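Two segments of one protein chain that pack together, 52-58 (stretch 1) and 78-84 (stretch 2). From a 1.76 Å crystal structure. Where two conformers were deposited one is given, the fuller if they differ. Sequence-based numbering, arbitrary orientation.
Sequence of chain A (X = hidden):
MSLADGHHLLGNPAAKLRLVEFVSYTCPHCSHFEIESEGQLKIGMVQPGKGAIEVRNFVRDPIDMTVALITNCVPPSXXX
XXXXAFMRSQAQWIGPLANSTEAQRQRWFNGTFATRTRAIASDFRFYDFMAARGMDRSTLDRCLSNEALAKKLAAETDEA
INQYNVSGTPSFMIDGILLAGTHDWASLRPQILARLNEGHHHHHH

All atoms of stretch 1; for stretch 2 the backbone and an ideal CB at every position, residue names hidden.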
# COMPACT_ATOMS: atom_id res chain seq x y z
N ALA A 52 1.96 -16.22 6.30
CA ALA A 52 2.56 -14.89 6.36
C ALA A 52 1.97 -14.04 5.23
O ALA A 52 1.53 -14.58 4.22
CB ALA A 52 4.06 -14.98 6.22
N ILE A 53 2.00 -12.72 5.40
CA ILE A 53 1.43 -11.80 4.41
C ILE A 53 2.51 -10.90 3.85
O ILE A 53 3.18 -10.19 4.61
CB ILE A 53 0.32 -10.90 4.98
CG1 ILE A 53 -0.78 -11.76 5.63
CG2 ILE A 53 -0.29 -10.03 3.86
CD1 ILE A 53 -1.70 -10.99 6.51
N GLU A 54 2.66 -10.92 2.54
CA GLU A 54 3.61 -10.07 1.87
C GLU A 54 2.84 -8.94 1.19
O GLU A 54 2.11 -9.17 0.23
CB GLU A 54 4.37 -10.86 0.82
CG GLU A 54 5.45 -10.07 0.12
CD GLU A 54 6.26 -10.96 -0.80
OE1 GLU A 54 6.39 -12.17 -0.52
OE2 GLU A 54 6.76 -10.45 -1.80
N VAL A 55 2.99 -7.74 1.71
CA VAL A 55 2.28 -6.58 1.17
C VAL A 55 3.16 -5.95 0.12
O VAL A 55 4.32 -5.62 0.39
CB VAL A 55 1.92 -5.58 2.28
CG1 VAL A 55 1.38 -4.26 1.70
CG2 VAL A 55 0.90 -6.21 3.21
N ARG A 56 2.63 -5.84 -1.08
CA ARG A 56 3.34 -5.13 -2.13
C ARG A 56 2.61 -3.85 -2.49
O ARG A 56 1.38 -3.83 -2.70
CB ARG A 56 3.57 -6.01 -3.35
CG ARG A 56 4.41 -7.25 -3.08
CD ARG A 56 4.48 -8.07 -4.34
NE ARG A 56 5.15 -9.34 -4.13
CZ ARG A 56 5.50 -10.17 -5.11
NH1 ARG A 56 5.27 -9.85 -6.38
NH2 ARG A 56 6.09 -11.31 -4.82
N ASN A 57 3.38 -2.77 -2.53
CA ASN A 57 2.84 -1.47 -2.92
C ASN A 57 2.72 -1.43 -4.43
O ASN A 57 3.71 -1.27 -5.16
CB ASN A 57 3.72 -0.33 -2.41
CG ASN A 57 3.82 -0.32 -0.90
OD1 ASN A 57 4.90 -0.49 -0.34
ND2 ASN A 57 2.71 -0.10 -0.25
N PHE A 58 1.49 -1.57 -4.90
CA PHE A 58 1.21 -1.50 -6.32
C PHE A 58 0.82 -0.05 -6.58
O PHE A 58 -0.32 0.35 -6.34
CB PHE A 58 0.06 -2.44 -6.66
CG PHE A 58 -0.21 -2.54 -8.13
CD1 PHE A 58 0.59 -3.33 -8.94
CD2 PHE A 58 -1.27 -1.83 -8.71
CE1 PHE A 58 0.35 -3.42 -10.31
CE2 PHE A 58 -1.54 -1.92 -10.07
CZ PHE A 58 -0.74 -2.71 -10.87
N UNK A 78 7.73 -0.27 11.78
CA UNK A 78 6.72 0.78 11.79
C UNK A 78 5.86 0.73 10.52
O UNK A 78 4.73 1.24 10.51
CB UNK A 78 7.39 2.15 11.93
N UNK A 79 6.37 0.09 9.46
CA UNK A 79 5.61 -0.00 8.18
C UNK A 79 4.16 -0.37 8.37
O UNK A 79 3.28 0.33 7.87
CB UNK A 79 6.26 -1.03 7.25
N UNK A 80 3.92 -1.50 9.04
CA UNK A 80 2.58 -2.07 9.06
C UNK A 80 1.56 -1.21 9.78
O UNK A 80 0.42 -1.12 9.32
CB UNK A 80 2.62 -3.45 9.71
N UNK A 81 1.97 -0.56 10.87
CA UNK A 81 1.07 0.36 11.57
C UNK A 81 0.72 1.56 10.68
O UNK A 81 -0.43 1.96 10.60
CB UNK A 81 1.71 0.84 12.88
N UNK A 82 1.72 2.09 9.99
CA UNK A 82 1.53 3.25 9.13
C UNK A 82 0.71 2.93 7.86
O UNK A 82 -0.21 3.69 7.49
CB UNK A 82 2.90 3.82 8.74
N UNK A 83 1.07 1.84 7.20
CA UNK A 83 0.33 1.30 6.05
C UNK A 83 -1.15 1.09 6.41
O UNK A 83 -2.03 1.54 5.68
CB UNK A 83 0.95 -0.02 5.59
N UNK A 84 -1.42 0.44 7.54
CA UNK A 84 -2.79 0.19 7.99
C UNK A 84 -3.53 1.50 8.27
O UNK A 84 -4.70 1.63 7.90
CB UNK A 84 -2.78 -0.69 9.24

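The helix of stretch 2 passes above the strand at a distance: the axes come no closer than 11.6 Å, their N-to-C directions 62° apart, and no ideal CB in 78-84 has an atom of stretch 1 within 5.5 Å. Only side chains of some length can bridge a gap this wide. The strand alternates beneath it, Ile-53 and Val-55 pointing toward the helix, Glu-54 and Arg-56 away, where Arg-56 NE makes a salt bridge with Glu-54 OE2 at 3.0 Å.

Position 78 lies out of reach of the strand, so stretch 1 sets no demand and most residues would serve. The deposited residue is Arg-78. Its carbonyl O accepts the backbone N of position 82 at 3.2 Å, an ordinary helical bond.

At 79, helical angles of -45/-56 accompany a CB aimed toward the strand, with Val-55 and the amide of Asn-57 far below. A small residue would leave the gap unfilled; Leu, Met or an aromatic could span it. Phe-79 does so, its t rotamer at chi1 (174°) sending the ring down. Phe-79 CZ lies 4.1 Å from Val-55 CG1, which sits at the ring edge, and CE1 is 4.1 Å from Asn-57 OD1. No hydrogen bond links the amide to this stretch; its polar atoms are satisfied elsewhere in the structure.

Position 80 is subtler. Its CB points sideways, yet its CA is 9.1 Å from that of Val-55, the nearest CA pair across the contact. A side chain must turn to reach the strand, which favours a long one such as Met, Leu or an aromatic. Phe-80, with chi1 at -83° (m), brings its ring end nearer: CE1 packs 3.6 Å from Val-55 CG2, and CZ comes within 4.3 Å of Ile-53 O.

Position 81 is out of reach, leaving room for most helix-tolerant residues. It is Thr-81, whose OG1 donates to Arg-78 O at 2.9 Å, a local bond that owes nothing to stretch 1. Arg-78 NH1 adds a weak bond to the same OG1 at 3.3 Å.

Position 82 is likewise beyond the strand, which cannot distinguish polar from apolar here. Leu-82 is deposited, and no atom of its side chain comes closer than 9.8 Å to stretch 1.

One turn on from 79, position 83 again has CB toward the strand. The Val-55 methyls and the Asn-57 amide make a mixed surface, suiting Leu, Met, Gln or a ring. His-83 takes chi1 of 172° (t) and lays one face over Val-55 CG1, a CH-pi contact with that carbon 4.0 Å from the ring centroid; CE1 is the nearest ring atom, at 3.6 Å. Asn-57 ND2 stands 4.2 Å from His-83 ND1, without a hydrogen bond.

Position 84 is out of reach, so the strand leaves its choice free; Thr-84 occupies it, its N donating to Phe-80 O at 3.0 Å.

The rule is economical: three rings from the helix converge on one valine.

Stretch 2 (78-84) RFFTLHT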
# COMPACT_ATOMS: atom_id res chain seq x y z
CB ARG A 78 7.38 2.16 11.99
CG ARG A 78 6.49 3.37 11.71
CD ARG A 78 6.43 4.37 12.87
NE ARG A 78 5.56 5.51 12.57
CZ ARG A 78 4.22 5.49 12.62
NH1 ARG A 78 3.57 4.38 12.95
NH2 ARG A 78 3.54 6.58 12.33
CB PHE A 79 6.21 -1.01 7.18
CG PHE A 79 5.36 -1.20 5.94
CD1 PHE A 79 5.40 -0.26 4.90
CD2 PHE A 79 4.48 -2.29 5.82
CE1 PHE A 79 4.59 -0.42 3.76
CE2 PHE A 79 3.67 -2.46 4.68
CZ PHE A 79 3.73 -1.51 3.66
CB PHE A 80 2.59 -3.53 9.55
CG PHE A 80 2.94 -4.51 8.47
CD1 PHE A 80 1.96 -4.94 7.58
CD2 PHE A 80 4.24 -4.96 8.31
CE1 PHE A 80 2.27 -5.83 6.56
CE2 PHE A 80 4.57 -5.86 7.28
CZ PHE A 80 3.58 -6.29 6.41
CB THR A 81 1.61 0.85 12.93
OG1 THR A 81 3.01 1.11 12.85
CG2 THR A 81 1.34 -0.19 14.00
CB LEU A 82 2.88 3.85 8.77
CG LEU A 82 2.88 5.30 8.29
CD1 LEU A 82 2.00 6.21 9.17
CD2 LEU A 82 4.31 5.80 8.23
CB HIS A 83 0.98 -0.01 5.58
CG HIS A 83 0.19 -0.75 4.54
ND1 HIS A 83 0.29 -0.46 3.19
CD2 HIS A 83 -0.69 -1.77 4.64
CE1 HIS A 83 -0.51 -1.27 2.51
NE2 HIS A 83 -1.11 -2.08 3.37
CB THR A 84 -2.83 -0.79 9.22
OG1 THR A 84 -2.47 -2.10 8.78
CG2 THR A 84 -4.21 -0.85 9.85
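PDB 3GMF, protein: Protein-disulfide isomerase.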